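PDB 2BK8: titin heart isoform N2-B from Homo sapiens, which probably serves as a structural immunoglobulin-like module of the giant muscle protein titin, located in the M-band of the sarcomere. Local coordinates for residues E14-Y28 with Y53-K67. Sequence-based numbering, arbitrary orientation. Where two conformers were deposited one is given.
Sequences EEGGHVKYVCKIENY and YEDGVAILYVKDITK
Ile65 packs against Glu14 and Gly17 at one end of the antiparallel pairing of strands 19-26 and 57-62, fastening the type II turn Glu14-Gly17 to the strand pair. Its backbone grips the turn twice: Gly16 N gives a hydrogen bond to Ile65 O (2.8 Å), and Ile65 N gives one to Gly17 O (3.0 Å). The side chain follows, CB resting on Glu14 O and CG1 on Gly17 O (3.4 Å), while Leu90 and Val92 of strand 83-92, in the facing sheet, touch it too. Just beyond, Lys67 NZ meets the syn lone pair of Glu15 OE2 in a salt bridge at the surface.

At the other end Tyr28, with CG wedged between its backbone N and carbonyl carbon (chi1 62°), lays one ring face over the Glu54-Val57 turn. Gly56 CA makes a CH-pi contact 3.7 Å from the ring centroid, and Gly56 N lies above the centre of the same face. The Tyr28 hydroxyl adds a weak hydrogen bond to Asp55 OD1.

Between these ends, Tyr61 turns its ring over Lys20, whose CB stands 3.5 Å from the ring centroid, while His18 CD2 approaches the ring edge. On the inward face Tyr21 CD2 packs on Leu60 CD2 (4.2 Å), both side chains also reaching Trp36 in the core of this I-set sandwich. Backbone hydrogen bonds running from Val19-Val62 to Ile25-Gly56 fix the register, so directional polar pairing holds the strands together while apolar packing joins one face to the second sheet.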
loop_
_atom_site.group_PDB
_atom_site.type_symbol
_atom_site.label_atom_id
_atom_site.label_comp_id
_atom_site.label_asym_id
_atom_site.label_seq_id
_atom_site.Cartn_x
_atom_site.Cartn_y
_atom_site.Cartn_z
ATOM N N GLU A 14 16.286 -0.384 -1.527
ATOM C CA GLU A 14 17.590 -0.993 -1.755
ATOM C C GLU A 14 17.522 -2.490 -1.456
ATOM O O GLU A 14 16.856 -2.896 -0.499
ATOM C CB GLU A 14 18.667 -0.361 -0.870
ATOM C CG GLU A 14 18.955 1.089 -1.181
ATOM C CD GLU A 14 20.117 1.627 -0.378
ATOM O OE1 GLU A 14 21.031 0.842 -0.033
ATOM O OE2 GLU A 14 20.125 2.843 -0.099
ATOM N N GLU A 15 18.243 -3.295 -2.241
ATOM C CA GLU A 15 18.197 -4.755 -2.071
ATOM C C GLU A 15 18.497 -5.141 -0.619
ATOM O O GLU A 15 19.464 -4.652 -0.040
ATOM C CB GLU A 15 19.164 -5.456 -3.026
ATOM C CG GLU A 15 18.575 -5.688 -4.422
ATOM C CD GLU A 15 19.606 -6.139 -5.440
ATOM O OE1 GLU A 15 20.637 -6.739 -5.031
ATOM O OE2 GLU A 15 19.394 -5.900 -6.653
ATOM N N GLY A 16 17.650 -5.990 -0.033
ATOM C CA GLY A 16 17.814 -6.401 1.375
ATOM C C GLY A 16 17.287 -5.441 2.424
ATOM O O GLY A 16 17.242 -5.769 3.610
ATOM N N GLY A 17 16.868 -4.246 1.993
ATOM C CA GLY A 17 16.266 -3.280 2.910
ATOM C C GLY A 17 14.749 -3.357 2.950
ATOM O O GLY A 17 14.159 -4.390 2.573
ATOM N N HIS A 18 14.114 -2.267 3.403
ATOM C CA HIS A 18 12.657 -2.142 3.422
ATOM C C HIS A 18 12.166 -0.766 2.905
ATOM O O HIS A 18 12.971 0.175 2.785
ATOM C CB HIS A 18 12.129 -2.441 4.848
ATOM C CG HIS A 18 12.402 -1.351 5.854
ATOM N ND1 HIS A 18 13.522 -1.335 6.647
ATOM C CD2 HIS A 18 11.685 -0.258 6.209
ATOM C CE1 HIS A 18 13.502 -0.278 7.439
ATOM N NE2 HIS A 18 12.386 0.388 7.204
ATOM N N VAL A 19 10.866 -0.644 2.587
ATOM C CA VAL A 19 10.226 0.662 2.339
ATOM C C VAL A 19 8.855 0.649 3.022
ATOM O O VAL A 19 8.372 -0.428 3.397
ATOM C CB VAL A 19 10.051 1.021 0.823
ATOM C CG1 VAL A 19 11.402 0.992 0.083
ATOM C CG2 VAL A 19 8.997 0.127 0.148
ATOM N N LYS A 20 8.218 1.816 3.173
ATOM C CA LYS A 20 6.859 1.909 3.719
ATOM C C LYS A 20 5.985 2.753 2.822
ATOM O O LYS A 20 6.487 3.664 2.138
ATOM C CB LYS A 20 6.895 2.554 5.122
ATOM C CG LYS A 20 7.607 3.922 5.170
ATOM C CD LYS A 20 7.324 4.729 6.453
ATOM C CE LYS A 20 7.426 6.254 6.227
ATOM N NZ LYS A 20 8.535 6.661 5.302
ATOM N N TYR A 21 4.685 2.459 2.852
ATOM C CA TYR A 21 3.665 3.277 2.213
ATOM C C TYR A 21 2.578 3.642 3.249
ATOM O O TYR A 21 2.081 2.785 3.979
ATOM C CB TYR A 21 3.033 2.569 0.994
ATOM C CG TYR A 21 4.046 2.361 -0.100
ATOM C CD1 TYR A 21 4.424 3.419 -0.955
ATOM C CD2 TYR A 21 4.701 1.128 -0.246
ATOM C CE1 TYR A 21 5.406 3.224 -1.952
ATOM C CE2 TYR A 21 5.632 0.943 -1.226
ATOM C CZ TYR A 21 6.000 1.995 -2.060
ATOM O OH TYR A 21 6.982 1.766 -3.008
ATOM N N VAL A 22 2.197 4.907 3.273
ATOM C CA VAL A 22 1.215 5.396 4.240
ATOM C C VAL A 22 0.067 6.060 3.493
ATOM O O VAL A 22 0.271 7.018 2.701
ATOM C CB VAL A 22 1.843 6.425 5.236
ATOM C CG1 VAL A 22 0.739 7.058 6.130
ATOM C CG2 VAL A 22 2.949 5.795 6.066
ATOM N N CYS A 23 -1.143 5.579 3.762
ATOM C CA CYS A 23 -2.328 6.135 3.124
ATOM C C CYS A 23 -3.327 6.585 4.190
ATOM O O CYS A 23 -3.833 5.771 4.976
ATOM C CB CYS A 23 -2.973 5.110 2.161
ATOM S SG CYS A 23 -4.512 5.760 1.315
ATOM N N LYS A 24 -3.617 7.883 4.212
ATOM C CA LYS A 24 -4.574 8.441 5.169
ATOM C C LYS A 24 -6.008 8.566 4.574
ATOM O O LYS A 24 -6.186 9.125 3.494
ATOM C CB LYS A 24 -4.035 9.804 5.679
ATOM C CG LYS A 24 -4.621 10.307 6.965
ATOM C CD LYS A 24 -3.936 11.613 7.376
ATOM C CE LYS A 24 -4.769 12.364 8.389
ATOM N NZ LYS A 24 -4.371 13.792 8.570
ATOM N N ILE A 25 -6.988 7.977 5.253
ATOM C CA ILE A 25 -8.391 7.946 4.772
ATOM C C ILE A 25 -9.285 9.003 5.412
ATOM O O ILE A 25 -9.287 9.175 6.633
ATOM C CB ILE A 25 -8.966 6.490 4.898
ATOM C CG1 ILE A 25 -8.180 5.551 3.976
ATOM C CG2 ILE A 25 -10.410 6.433 4.439
ATOM C CD1 ILE A 25 -7.642 4.252 4.628
ATOM N N GLU A 26 -10.031 9.725 4.563
ATOM C CA GLU A 26 -11.047 10.677 5.026
ATOM C C GLU A 26 -12.396 9.970 5.102
ATOM O O GLU A 26 -12.744 9.181 4.213
ATOM C CB GLU A 26 -11.097 11.881 4.095
ATOM C CG GLU A 26 -9.817 12.706 3.922
ATOM C CD GLU A 26 -9.165 13.200 5.235
ATOM O OE1 GLU A 26 -9.860 13.800 6.085
ATOM O OE2 GLU A 26 -7.930 13.027 5.381
ATOM N N ASN A 27 -13.160 10.280 6.156
ATOM C CA ASN A 27 -14.521 9.762 6.391
ATOM C C ASN A 27 -14.628 8.230 6.445
ATOM O O ASN A 27 -15.596 7.626 5.953
ATOM C CB ASN A 27 -15.554 10.373 5.421
ATOM C CG ASN A 27 -15.465 11.892 5.327
ATOM O OD1 ASN A 27 -15.966 12.611 6.193
ATOM N ND2 ASN A 27 -14.872 12.386 4.237
ATOM N N TYR A 28 -13.593 7.616 7.024
ATOM C CA TYR A 28 -13.647 6.225 7.467
ATOM C C TYR A 28 -14.722 6.010 8.551
ATOM O O TYR A 28 -15.102 6.948 9.279
ATOM C CB TYR A 28 -12.262 5.790 7.968
ATOM C CG TYR A 28 -11.761 6.582 9.158
ATOM C CD1 TYR A 28 -12.057 6.183 10.460
ATOM C CD2 TYR A 28 -11.019 7.754 8.982
ATOM C CE1 TYR A 28 -11.615 6.925 11.550
ATOM C CE2 TYR A 28 -10.557 8.480 10.061
ATOM C CZ TYR A 28 -10.853 8.075 11.337
ATOM O OH TYR A 28 -10.413 8.808 12.420
ATOM N N TYR A 53 -4.038 -1.480 9.767
ATOM C CA TYR A 53 -5.036 -0.411 9.562
ATOM C C TYR A 53 -5.750 -0.096 10.863
ATOM O O TYR A 53 -6.310 -1.000 11.487
ATOM C CB TYR A 53 -6.075 -0.735 8.469
ATOM C CG TYR A 53 -7.188 0.296 8.488
ATOM C CD1 TYR A 53 -6.977 1.587 7.987
ATOM C CD2 TYR A 53 -8.420 0.007 9.079
ATOM C CE1 TYR A 53 -7.995 2.580 8.065
ATOM C CE2 TYR A 53 -9.424 0.974 9.170
ATOM C CZ TYR A 53 -9.204 2.259 8.662
ATOM O OH TYR A 53 -10.216 3.198 8.748
ATOM N N GLU A 54 -5.739 1.182 11.264
ATOM C CA GLU A 54 -6.439 1.656 12.479
ATOM C C GLU A 54 -6.745 3.139 12.331
ATOM O O GLU A 54 -5.864 3.894 11.884
ATOM C CB GLU A 54 -5.580 1.480 13.745
ATOM C CG GLU A 54 -4.736 0.213 13.767
ATOM C CD GLU A 54 -4.075 -0.070 15.089
ATOM O OE1 GLU A 54 -4.496 0.523 16.112
ATOM O OE2 GLU A 54 -3.152 -0.925 15.117
ATOM N N ASP A 55 -7.973 3.553 12.694
ATOM C CA ASP A 55 -8.303 4.961 12.881
ATOM C C ASP A 55 -7.933 5.815 11.650
ATOM O O ASP A 55 -7.342 6.895 11.785
ATOM C CB ASP A 55 -7.616 5.463 14.159
ATOM C CG ASP A 55 -8.105 6.823 14.621
ATOM O OD1 ASP A 55 -9.302 7.163 14.483
ATOM O OD2 ASP A 55 -7.284 7.566 15.182
ATOM N N GLY A 56 -8.276 5.316 10.459
ATOM C CA GLY A 56 -8.035 6.035 9.194
ATOM C C GLY A 56 -6.634 6.085 8.635
ATOM O O GLY A 56 -6.351 6.800 7.656
ATOM N N VAL A 57 -5.725 5.365 9.275
ATOM C CA VAL A 57 -4.349 5.255 8.751
ATOM C C VAL A 57 -3.990 3.825 8.331
ATOM O O VAL A 57 -3.901 2.902 9.181
ATOM C CB VAL A 57 -3.324 5.830 9.760
ATOM C CG1 VAL A 57 -1.896 5.873 9.154
ATOM C CG2 VAL A 57 -3.757 7.236 10.222
ATOM N N ALA A 58 -3.785 3.644 7.022
ATOM C CA ALA A 58 -3.278 2.376 6.451
ATOM C C ALA A 58 -1.767 2.413 6.200
ATOM O O ALA A 58 -1.237 3.336 5.560
ATOM C CB ALA A 58 -4.025 2.038 5.146
ATOM N N ILE A 59 -1.062 1.380 6.665
ATOM C CA ILE A 59 0.394 1.306 6.517
ATOM C C ILE A 59 0.833 -0.060 5.970
ATOM O O ILE A 59 0.466 -1.117 6.514
ATOM C CB ILE A 59 1.145 1.625 7.862
ATOM C CG1 ILE A 59 0.720 2.976 8.449
ATOM C CG2 ILE A 59 2.659 1.493 7.686
ATOM C CD1 ILE A 59 1.397 3.314 9.813
ATOM N N LEU A 60 1.562 -0.026 4.862
ATOM C CA LEU A 60 2.204 -1.203 4.279
ATOM C C LEU A 60 3.723 -1.096 4.391
ATOM O O LEU A 60 4.336 -0.170 3.882
ATOM C CB LEU A 60 1.805 -1.404 2.790
ATOM C CG LEU A 60 2.659 -2.451 2.035
ATOM C CD1 LEU A 60 2.381 -3.896 2.514
ATOM C CD2 LEU A 60 2.416 -2.338 0.509
ATOM N N TYR A 61 4.336 -2.068 5.053
ATOM C CA TYR A 61 5.794 -2.180 5.097
ATOM C C TYR A 61 6.251 -3.385 4.283
ATOM O O TYR A 61 5.827 -4.514 4.548
ATOM C CB TYR A 61 6.282 -2.311 6.529
ATOM C CG TYR A 61 6.646 -1.004 7.178
ATOM C CD1 TYR A 61 5.657 -0.140 7.611
ATOM C CD2 TYR A 61 7.972 -0.633 7.359
ATOM C CE1 TYR A 61 5.970 1.063 8.217
ATOM C CE2 TYR A 61 8.307 0.582 7.961
ATOM C CZ TYR A 61 7.291 1.429 8.379
ATOM O OH TYR A 61 7.562 2.632 9.015
ATOM N N VAL A 62 7.117 -3.129 3.299
ATOM C CA VAL A 62 7.703 -4.210 2.458
ATOM C C VAL A 62 9.131 -4.546 2.870
ATOM O O VAL A 62 9.976 -3.655 2.858
ATOM C CB VAL A 62 7.750 -3.807 0.959
ATOM C CG1 VAL A 62 8.279 -4.998 0.115
ATOM C CG2 VAL A 62 6.368 -3.322 0.454
ATOM N N LYS A 63 9.392 -5.822 3.218
ATOM C CA LYS A 63 10.674 -6.325 3.758
ATOM C C LYS A 63 11.553 -7.069 2.742
ATOM O O LYS A 63 11.056 -7.519 1.713
ATOM C CB LYS A 63 10.410 -7.271 4.938
ATOM C CG LYS A 63 9.986 -6.584 6.226
ATOM C CD LYS A 63 8.870 -5.572 5.989
ATOM C CE LYS A 63 9.197 -4.301 6.720
ATOM N NZ LYS A 63 7.980 -3.482 6.915
ATOM N N ASP A 64 12.834 -7.259 3.087
ATOM C CA ASP A 64 13.795 -8.041 2.290
ATOM C C ASP A 64 13.699 -7.721 0.803
ATOM O O ASP A 64 13.402 -8.582 -0.013
ATOM C CB ASP A 64 13.604 -9.557 2.515
ATOM C CG ASP A 64 13.865 -9.982 3.934
ATOM O OD1 ASP A 64 15.036 -9.926 4.364
ATOM O OD2 ASP A 64 12.905 -10.420 4.613
ATOM N N ILE A 65 13.916 -6.463 0.440
ATOM C CA ILE A 65 13.666 -6.015 -0.948
ATOM C C ILE A 65 14.506 -6.780 -1.987
ATOM O O ILE A 65 15.702 -7.128 -1.739
ATOM C CB ILE A 65 13.822 -4.448 -1.074
ATOM C CG1 ILE A 65 12.642 -3.730 -0.370
ATOM C CG2 ILE A 65 14.099 -4.018 -2.557
ATOM C CD1 ILE A 65 11.333 -3.789 -1.096
ATOM N N THR A 66 13.884 -7.129 -3.120
ATOM C CA THR A 66 14.626 -7.682 -4.288
ATOM C C THR A 66 14.208 -6.910 -5.549
ATOM O O THR A 66 13.255 -6.121 -5.522
ATOM C CB THR A 66 14.364 -9.220 -4.565
ATOM O OG1 THR A 66 13.024 -9.402 -5.084
ATOM C CG2 THR A 66 14.579 -10.071 -3.313
ATOM N N LYS A 67 14.899 -7.146 -6.660
ATOM C CA LYS A 67 14.481 -6.579 -7.956
ATOM C C LYS A 67 13.017 -6.902 -8.322
ATOM O O LYS A 67 12.356 -6.102 -8.996
ATOM C CB LYS A 67 15.443 -7.011 -9.077
ATOM C CG LYS A 67 16.804 -6.283 -9.018
ATOM C CD LYS A 67 17.646 -6.602 -10.248
ATOM C CE LYS A 67 18.987 -5.918 -10.205
ATOM N NZ LYS A 67 19.910 -6.683 -9.334
#